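Local coordinates for protein 6-phosphogluconolactonase (Trypanosoma cruzi, PDB 6VYE) that probably hydrolyses 6-phosphogluconolactone to 6-phosphogluconate, the second step of the oxidative pentose phosphate pathway, at residues H69-K72 with A76-F79; V33-A38 with W44-A49; V27-I32 with Y60-E65. One frame throughout, in Å; residues are numbered along the deposited sequence.

Interaction 1: residues H69-K72 with A76-F79; sequences HLLK and ALRF
The carbonyl oxygen of Leu-71 takes a hydrogen from a water at 2.6 Å, and the same water gives its other hydrogen to Leu-77 O at 2.9 Å. One bridging water thus ties the last turn of helix 68-73 to the start of strand 77-85, across a gap that the two carbonyls, both acceptors, could not close by themselves. A direct bond lies beside it: Ala-76 N donates to Leu-70 O over 3.3 Å, bent at the hydrogen to 140°. The small methyl of Ala-76 suits the turn, because it must sit close to the helix; Leu-70 CD1 touches its CB at 3.8 Å. Leu-71 reaches further along the strand. With CG anti to the carbonyl carbon (chi1 -60°) the branch point is carried toward the strand, and the fork at CG then gives each methyl its own partner. CD2 lies alongside Leu-77, 3.7 Å from Leu-77 CD1, the two leucines pointing the same way. CD1 comes to the edge of the Phe-79 ring, 4.1 Å from Phe-79 CZ, while a face of that ring takes CB of Leu-77. A short helix running through a tight connection into a parallel strand is the helix-to-strand half of the beta-alpha-beta crossover, the repeating element of Rossmann-like alpha/beta folds.

Interaction 2: residues V33-A38 with W44-A49; sequences VEIIHA and WPLSIA
Ile-36 meets Trp-44 in two ways at once, through a side-chain methyl and through its backbone carbonyl. Its CG2 sits over one face of the indole, toward the rim, 3.4 Å from Trp-44 CZ2. That branch is anti to the backbone N and beside the carbonyl carbon, which brings methyl and carbonyl oxygen to the same ring. Ile-36 O lies at the edge, near the ring plane, and accepts a weak bond from Trp-44 NE1 at 3.2 Å, bent to 130° at the hydrogen. Tryptophan suits this place because a single flat group offers both a wide apolar face and an N-H at its edge. At the exposed margin His-37 ND1 approaches Trp-44 CZ2 obliquely, at 4.2 Å. Deeper in, Leu-46 sends CD1 against the helix backbone, 3.8 Å from Ile-36 CA and 3.9 Å from Ile-35 O. Here helix 24-38 leads through a short loop into strand 46-50 and packs on the sheet of an alpha/beta, Rossmann-like fold, with beta-branched Ile-35 and Ile-36 lending compact, stiff side chains to the interface. The indole N-H has a second weak acceptor in Ser-39 O, just past the segment, and the ring also touches Leu-70 of helix 68-73. Behind Leu-46, backbone bonds to Ala-76 and Arg-78 set its strand in place, while Ile-35 leans on Ile-163 of strand 163-167.

Interaction 3: residues V27-I32 with Y60-E65; sequences VACKKI and YSLLHE
Helices 24-38 and 54-66 lie in a helical layer on one face of the sheet of an alpha/beta, Rossmann-like fold, and interaction 3 is where they pack against each other, with strand 46-50 between them in the chain. Cys-29 sets its side chain against two successive leucines of the second helix. Its CB meets Leu-62 CD2 at 3.8 Å, and its sulfur meets Leu-63 CD2 at 3.6 Å. The sulfur also comes within 4.0 Å of Leu-62 CG, so both leucines hold it. Having SG opposite the backbone N (chi1 -175°) turns the sulfur outward and on along the helix toward Leu-63, while CB stays with Leu-62. Leu-62 points its CB toward the partner helix, whereas Leu-63 swings round to meet it, chi1 -73° bringing CD2 to the sulfur. A small, polarisable residue suits a place where the backbones draw close, the CA atoms of Cys-29 and Leu-63 being 6.6 Å apart; the longer, branched leucines reach across from the other helix. Leu-59, one turn before Leu-63, also touches Cys-29. No hydrogen bond crosses between the two segments, which implies that dispersion and the burial of apolar surface hold them together, with side-chain shape setting their spacing.

How the interactions relate
All three contacts lie on the same side of the chain's centre, but their chemistry follows their place. Interaction 1 is buried throughout, interaction 2 reaches the surface at His-37, and interaction 3 is partly exposed at Leu-62. Interactions 1 and 2 each join a helix to the strand that follows it; those strands, 77-85 and 46-50, are parallel neighbours in the sheet, with Arg-78 probably bonded on to Ile-48 as well. Both mix polar links with apolar packing. Interaction 3 joins helix to helix and is purely apolar. It shares helix 24-38 with interaction 2, which is nested within its chain loop, and meets interaction 1 where Leu-63 touches Leu-71 and Ile-32 touches Leu-77.

Interaction 1: residues H69-K72 with A76-F79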
loop_
_atom_site.group_PDB
_atom_site.type_symbol
_atom_site.label_atom_id
_atom_site.label_comp_id
_atom_site.label_asym_id
_atom_site.label_seq_id
_atom_site.Cartn_x
_atom_site.Cartn_y
_atom_site.Cartn_z
ATOM N N HIS A 69 -16.339 3.544 -15.674
ATOM C CA HIS A 69 -16.084 4.177 -16.982
ATOM C C HIS A 69 -14.665 4.770 -16.998
ATOM O O HIS A 69 -13.960 4.639 -18.009
ATOM C CB HIS A 69 -17.160 5.229 -17.294
ATOM C CG HIS A 69 -16.979 5.743 -18.676
ATOM N ND1 HIS A 69 -16.231 6.889 -18.948
ATOM C CD2 HIS A 69 -17.349 5.225 -19.864
ATOM C CE1 HIS A 69 -16.220 7.068 -20.263
ATOM N NE2 HIS A 69 -16.872 6.060 -20.840
ATOM N N LEU A 70 -14.280 5.409 -15.901
ATOM C CA LEU A 70 -12.985 6.084 -15.756
ATOM C C LEU A 70 -11.882 5.024 -15.809
ATOM O O LEU A 70 -10.862 5.304 -16.433
ATOM C CB LEU A 70 -12.981 6.859 -14.442
ATOM C CG LEU A 70 -11.678 7.550 -14.077
ATOM C CD1 LEU A 70 -11.264 8.528 -15.154
ATOM C CD2 LEU A 70 -11.813 8.274 -12.753
ATOM N N LEU A 71 -12.098 3.859 -15.192
ATOM C CA LEU A 71 -11.043 2.819 -14.981
ATOM C C LEU A 71 -10.991 1.830 -16.150
ATOM O O LEU A 71 -9.864 1.417 -16.558
ATOM C CB LEU A 71 -11.302 2.116 -13.645
ATOM C CG LEU A 71 -11.286 3.041 -12.426
ATOM C CD1 LEU A 71 -11.522 2.263 -11.151
ATOM C CD2 LEU A 71 -10.009 3.864 -12.344
ATOM N N LYS A 72 -12.142 1.435 -16.678
ATOM C CA LYS A 72 -12.238 0.408 -17.746
ATOM C C LYS A 72 -12.108 1.072 -19.123
ATOM O O LYS A 72 -11.161 0.731 -19.832
ATOM C CB LYS A 72 -13.527 -0.400 -17.585
ATOM C CG LYS A 72 -13.942 -1.277 -18.761
ATOM C CD LYS A 72 -15.247 -1.981 -18.436
ATOM C CE LYS A 72 -15.317 -3.401 -18.935
ATOM N NZ LYS A 72 -15.499 -3.462 -20.396
ATOM N N ALA A 76 -7.644 4.728 -16.697
ATOM C CA ALA A 76 -7.015 5.744 -15.829
ATOM C C ALA A 76 -5.933 5.160 -14.905
ATOM O O ALA A 76 -5.009 5.937 -14.556
ATOM C CB ALA A 76 -8.063 6.455 -15.041
ATOM N N LEU A 77 -5.972 3.865 -14.587
ATOM C CA LEU A 77 -5.118 3.251 -13.533
ATOM C C LEU A 77 -4.533 1.922 -14.013
ATOM O O LEU A 77 -5.240 1.105 -14.654
ATOM C CB LEU A 77 -5.913 3.028 -12.230
ATOM C CG LEU A 77 -6.216 4.278 -11.391
ATOM C CD1 LEU A 77 -7.013 3.940 -10.139
ATOM C CD2 LEU A 77 -4.975 5.054 -11.007
ATOM N N ARG A 78 -3.294 1.691 -13.600
ATOM C CA ARG A 78 -2.597 0.396 -13.706
ATOM C C ARG A 78 -2.388 -0.081 -12.269
ATOM O O ARG A 78 -1.755 0.626 -11.456
ATOM C CB ARG A 78 -1.316 0.554 -14.525
ATOM C CG ARG A 78 -0.757 -0.764 -15.015
ATOM C CD ARG A 78 0.664 -0.565 -15.560
ATOM N NE ARG A 78 0.670 0.237 -16.791
ATOM C CZ ARG A 78 0.326 -0.209 -18.003
ATOM N NH1 ARG A 78 -0.090 -1.450 -18.199
ATOM N NH2 ARG A 78 0.355 0.604 -19.031
ATOM N N PHE A 79 -3.033 -1.198 -11.968
ATOM C CA PHE A 79 -3.197 -1.743 -10.611
ATOM C C PHE A 79 -2.045 -2.711 -10.329
ATOM O O PHE A 79 -1.952 -3.771 -10.985
ATOM C CB PHE A 79 -4.573 -2.405 -10.484
ATOM C CG PHE A 79 -5.745 -1.456 -10.601
ATOM C CD1 PHE A 79 -6.195 -0.769 -9.488
ATOM C CD2 PHE A 79 -6.420 -1.302 -11.807
ATOM C CE1 PHE A 79 -7.261 0.111 -9.581
ATOM C CE2 PHE A 79 -7.495 -0.425 -11.906
ATOM C CZ PHE A 79 -7.948 0.225 -10.773
HETATM O O HOH W 1 -8.057 1.696 -14.768
#

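Interaction 2: residues V33-A38 with W44-A49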
loop_
_atom_site.group_PDB
_atom_site.type_symbol
_atom_site.label_atom_id
_atom_site.label_comp_id
_atom_site.label_asym_id
_atom_site.label_seq_id
_atom_site.Cartn_x
_atom_site.Cartn_y
_atom_site.Cartn_z
ATOM N N VAL A 33 -9.612 9.637 -7.226
ATOM C CA VAL A 33 -10.237 10.246 -8.439
ATOM C C VAL A 33 -9.667 11.648 -8.653
ATOM O O VAL A 33 -9.329 11.935 -9.788
ATOM C CB VAL A 33 -11.772 10.221 -8.378
ATOM C CG1 VAL A 33 -12.424 11.045 -9.488
ATOM C CG2 VAL A 33 -12.281 8.790 -8.424
ATOM N N GLU A 34 -9.523 12.456 -7.612
ATOM C CA GLU A 34 -8.906 13.802 -7.691
ATOM C C GLU A 34 -7.492 13.695 -8.265
ATOM O O GLU A 34 -7.136 14.557 -9.098
ATOM C CB GLU A 34 -8.777 14.446 -6.305
ATOM C CG GLU A 34 -9.982 15.259 -5.895
ATOM C CD GLU A 34 -10.040 15.633 -4.421
ATOM O OE1 GLU A 34 -9.044 15.365 -3.666
ATOM O OE2 GLU A 34 -11.096 16.153 -4.020
ATOM N N ILE A 35 -6.695 12.709 -7.806
ATOM C CA ILE A 35 -5.295 12.548 -8.275
ATOM C C ILE A 35 -5.362 12.171 -9.766
ATOM O O ILE A 35 -4.563 12.669 -10.535
ATOM C CB ILE A 35 -4.539 11.497 -7.421
ATOM C CG1 ILE A 35 -4.337 11.991 -5.984
ATOM C CG2 ILE A 35 -3.231 11.101 -8.086
ATOM C CD1 ILE A 35 -3.898 10.905 -5.045
ATOM N N ILE A 36 -6.300 11.315 -10.164
ATOM C CA ILE A 36 -6.437 10.887 -11.589
ATOM C C ILE A 36 -6.711 12.134 -12.433
ATOM O O ILE A 36 -5.987 12.380 -13.407
ATOM C CB ILE A 36 -7.527 9.821 -11.765
ATOM C CG1 ILE A 36 -7.122 8.499 -11.109
ATOM C CG2 ILE A 36 -7.857 9.651 -13.254
ATOM C CD1 ILE A 36 -8.224 7.486 -11.003
ATOM N N HIS A 37 -7.701 12.934 -12.053
ATOM C CA HIS A 37 -8.151 14.101 -12.862
ATOM C C HIS A 37 -7.142 15.254 -12.859
ATOM O O HIS A 37 -7.247 16.120 -13.764
ATOM C CB HIS A 37 -9.521 14.556 -12.409
ATOM C CG HIS A 37 -10.564 13.549 -12.740
ATOM N ND1 HIS A 37 -10.499 12.827 -13.918
ATOM C CD2 HIS A 37 -11.685 13.162 -12.094
ATOM C CE1 HIS A 37 -11.543 12.010 -13.979
ATOM N NE2 HIS A 37 -12.263 12.168 -12.849
ATOM N N ALA A 38 -6.224 15.298 -11.896
ATOM C CA ALA A 38 -5.191 16.353 -11.778
ATOM C C ALA A 38 -4.093 16.076 -12.796
ATOM O O ALA A 38 -3.327 16.981 -13.067
ATOM C CB ALA A 38 -4.621 16.402 -10.371
ATOM N N TRP A 44 -1.765 8.920 -18.180
ATOM C CA TRP A 44 -2.550 7.711 -17.836
ATOM C C TRP A 44 -1.991 6.540 -18.645
ATOM O O TRP A 44 -1.504 6.720 -19.763
ATOM C CB TRP A 44 -4.046 7.912 -18.071
ATOM C CG TRP A 44 -4.678 9.042 -17.325
ATOM C CD1 TRP A 44 -4.084 9.982 -16.522
ATOM C CD2 TRP A 44 -6.084 9.358 -17.350
ATOM N NE1 TRP A 44 -5.031 10.860 -16.070
ATOM C CE2 TRP A 44 -6.264 10.509 -16.551
ATOM C CE3 TRP A 44 -7.193 8.803 -17.999
ATOM C CZ2 TRP A 44 -7.512 11.098 -16.366
ATOM C CZ3 TRP A 44 -8.430 9.375 -17.808
ATOM C CH2 TRP A 44 -8.581 10.521 -17.020
ATOM N N PRO A 45 -2.040 5.298 -18.122
ATOM C CA PRO A 45 -2.595 5.017 -16.804
ATOM C C PRO A 45 -1.594 5.353 -15.701
ATOM O O PRO A 45 -0.408 5.081 -15.859
ATOM C CB PRO A 45 -2.851 3.500 -16.811
ATOM C CG PRO A 45 -1.840 2.971 -17.811
ATOM C CD PRO A 45 -1.630 4.077 -18.836
ATOM N N LEU A 46 -2.103 5.915 -14.608
ATOM C CA LEU A 46 -1.305 6.181 -13.398
ATOM C C LEU A 46 -1.140 4.865 -12.633
ATOM O O LEU A 46 -2.134 4.096 -12.459
ATOM C CB LEU A 46 -2.005 7.245 -12.551
ATOM C CG LEU A 46 -2.295 8.593 -13.220
ATOM C CD1 LEU A 46 -2.936 9.508 -12.210
ATOM C CD2 LEU A 46 -1.023 9.259 -13.730
ATOM N N SER A 47 0.060 4.653 -12.102
ATOM C CA SER A 47 0.405 3.442 -11.312
ATOM C C SER A 47 -0.190 3.569 -9.901
ATOM O O SER A 47 0.083 4.548 -9.204
ATOM C CB SER A 47 1.890 3.211 -11.329
ATOM O OG SER A 47 2.581 4.377 -10.968
ATOM N N ILE A 48 -1.001 2.605 -9.494
ATOM C CA ILE A 48 -1.480 2.503 -8.085
ATOM C C ILE A 48 -1.005 1.170 -7.479
ATOM O O ILE A 48 -1.148 0.149 -8.115
ATOM C CB ILE A 48 -2.995 2.684 -8.017
ATOM C CG1 ILE A 48 -3.439 2.753 -6.555
ATOM C CG2 ILE A 48 -3.726 1.595 -8.801
ATOM C CD1 ILE A 48 -4.784 3.369 -6.356
ATOM N N ALA A 49 -0.530 1.178 -6.238
ATOM C CA ALA A 49 -0.228 -0.053 -5.494
ATOM C C ALA A 49 -1.337 -0.210 -4.453
ATOM O O ALA A 49 -1.487 0.731 -3.614
ATOM C CB ALA A 49 1.138 0.002 -4.878
#

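Interaction 3: residues V27-I32 with Y60-E65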
loop_
_atom_site.group_PDB
_atom_site.type_symbol
_atom_site.label_atom_id
_atom_site.label_comp_id
_atom_site.label_asym_id
_atom_site.label_seq_id
_atom_site.Cartn_x
_atom_site.Cartn_y
_atom_site.Cartn_z
ATOM N N VAL A 27 -14.006 8.888 1.208
ATOM C CA VAL A 27 -12.919 9.914 1.164
ATOM C C VAL A 27 -11.715 9.392 0.362
ATOM O O VAL A 27 -11.116 10.181 -0.353
ATOM C CB VAL A 27 -12.509 10.357 2.582
ATOM C CG1 VAL A 27 -11.341 11.324 2.537
ATOM C CG2 VAL A 27 -13.691 10.982 3.325
ATOM N N ALA A 28 -11.374 8.116 0.466
ATOM C CA ALA A 28 -10.204 7.525 -0.211
ATOM C C ALA A 28 -10.462 7.514 -1.716
ATOM O O ALA A 28 -9.595 7.933 -2.497
ATOM C CB ALA A 28 -9.940 6.137 0.305
ATOM N N CYS A 29 -11.654 7.084 -2.096
ATOM C CA CYS A 29 -12.150 7.098 -3.482
ATOM C C CYS A 29 -12.082 8.515 -4.067
ATOM O O CYS A 29 -11.540 8.674 -5.199
ATOM C CB CYS A 29 -13.573 6.564 -3.505
ATOM S SG CYS A 29 -14.199 6.408 -5.193
ATOM N N LYS A 30 -12.515 9.527 -3.319
ATOM C CA LYS A 30 -12.533 10.942 -3.786
ATOM C C LYS A 30 -11.084 11.384 -4.046
ATOM O O LYS A 30 -10.799 11.982 -5.112
ATOM C CB LYS A 30 -13.198 11.862 -2.755
ATOM C CG LYS A 30 -13.308 13.329 -3.158
ATOM C CD LYS A 30 -14.149 14.174 -2.219
ATOM C CE LYS A 30 -14.352 15.597 -2.706
ATOM N NZ LYS A 30 -15.070 16.445 -1.719
ATOM N N LYS A 31 -10.199 11.096 -3.092
ATOM C CA LYS A 31 -8.758 11.436 -3.198
ATOM C C LYS A 31 -8.181 10.775 -4.465
ATOM O O LYS A 31 -7.520 11.485 -5.222
ATOM C CB LYS A 31 -8.001 11.009 -1.934
ATOM C CG LYS A 31 -6.547 11.471 -1.889
ATOM C CD LYS A 31 -6.395 12.935 -2.253
ATOM C CE LYS A 31 -5.333 13.661 -1.475
ATOM N NZ LYS A 31 -5.318 15.091 -1.854
ATOM N N ILE A 32 -8.369 9.459 -4.641
ATOM C CA ILE A 32 -7.816 8.739 -5.826
ATOM C C ILE A 32 -8.323 9.378 -7.124
ATOM O O ILE A 32 -7.496 9.684 -8.004
ATOM C CB ILE A 32 -8.089 7.223 -5.768
ATOM C CG1 ILE A 32 -7.286 6.544 -4.660
ATOM C CG2 ILE A 32 -7.818 6.565 -7.116
ATOM C CD1 ILE A 32 -7.921 5.257 -4.172
ATOM N N TYR A 60 -12.581 -0.404 -3.259
ATOM C CA TYR A 60 -12.484 -1.006 -4.614
ATOM C C TYR A 60 -13.878 -1.298 -5.168
ATOM O O TYR A 60 -14.056 -1.122 -6.412
ATOM C CB TYR A 60 -11.593 -2.246 -4.645
ATOM C CG TYR A 60 -10.229 -2.072 -4.050
ATOM C CD1 TYR A 60 -9.630 -0.836 -3.949
ATOM C CD2 TYR A 60 -9.532 -3.183 -3.588
ATOM C CE1 TYR A 60 -8.360 -0.700 -3.406
ATOM C CE2 TYR A 60 -8.295 -3.058 -2.990
ATOM C CZ TYR A 60 -7.703 -1.813 -2.902
ATOM O OH TYR A 60 -6.478 -1.734 -2.319
ATOM N N SER A 61 -14.834 -1.665 -4.301
ATOM C CA SER A 61 -16.251 -1.888 -4.684
ATOM C C SER A 61 -16.877 -0.539 -5.023
ATOM O O SER A 61 -17.667 -0.480 -5.958
ATOM C CB SER A 61 -17.040 -2.563 -3.600
ATOM O OG SER A 61 -16.316 -3.693 -3.157
ATOM N N LEU A 62 -16.552 0.485 -4.252
ATOM C CA LEU A 62 -17.008 1.861 -4.531
ATOM C C LEU A 62 -16.489 2.316 -5.908
ATOM O O LEU A 62 -17.326 2.782 -6.689
ATOM C CB LEU A 62 -16.552 2.751 -3.376
ATOM C CG LEU A 62 -17.027 4.198 -3.402
ATOM C CD1 LEU A 62 -18.537 4.304 -3.670
ATOM C CD2 LEU A 62 -16.669 4.865 -2.086
ATOM N N LEU A 63 -15.195 2.133 -6.223
ATOM C CA LEU A 63 -14.594 2.492 -7.540
ATOM C C LEU A 63 -15.349 1.761 -8.656
ATOM O O LEU A 63 -15.596 2.381 -9.725
ATOM C CB LEU A 63 -13.093 2.148 -7.567
ATOM C CG LEU A 63 -12.192 3.066 -6.743
ATOM C CD1 LEU A 63 -10.804 2.477 -6.527
ATOM C CD2 LEU A 63 -12.071 4.426 -7.383
ATOM N N HIS A 64 -15.690 0.488 -8.421
ATOM C CA HIS A 64 -16.352 -0.396 -9.408
ATOM C C HIS A 64 -17.775 0.103 -9.679
ATOM O O HIS A 64 -18.168 0.115 -10.845
ATOM C CB HIS A 64 -16.396 -1.851 -8.928
ATOM C CG HIS A 64 -16.972 -2.770 -9.949
ATOM N ND1 HIS A 64 -18.288 -3.190 -9.918
ATOM C CD2 HIS A 64 -16.419 -3.325 -11.051
ATOM C CE1 HIS A 64 -18.513 -3.986 -10.953
ATOM N NE2 HIS A 64 -17.391 -4.079 -11.666
ATOM N N GLU A 65 -18.509 0.494 -8.643
ATOM C CA GLU A 65 -19.922 0.929 -8.762
ATOM C C GLU A 65 -19.977 2.355 -9.339
ATOM O O GLU A 65 -20.908 2.631 -10.092
ATOM C CB GLU A 65 -20.679 0.898 -7.424
ATOM C CG GLU A 65 -20.499 -0.345 -6.546
ATOM C CD GLU A 65 -20.486 -1.741 -7.170
ATOM O OE1 GLU A 65 -19.972 -2.692 -6.475
ATOM O OE2 GLU A 65 -20.976 -1.899 -8.335
#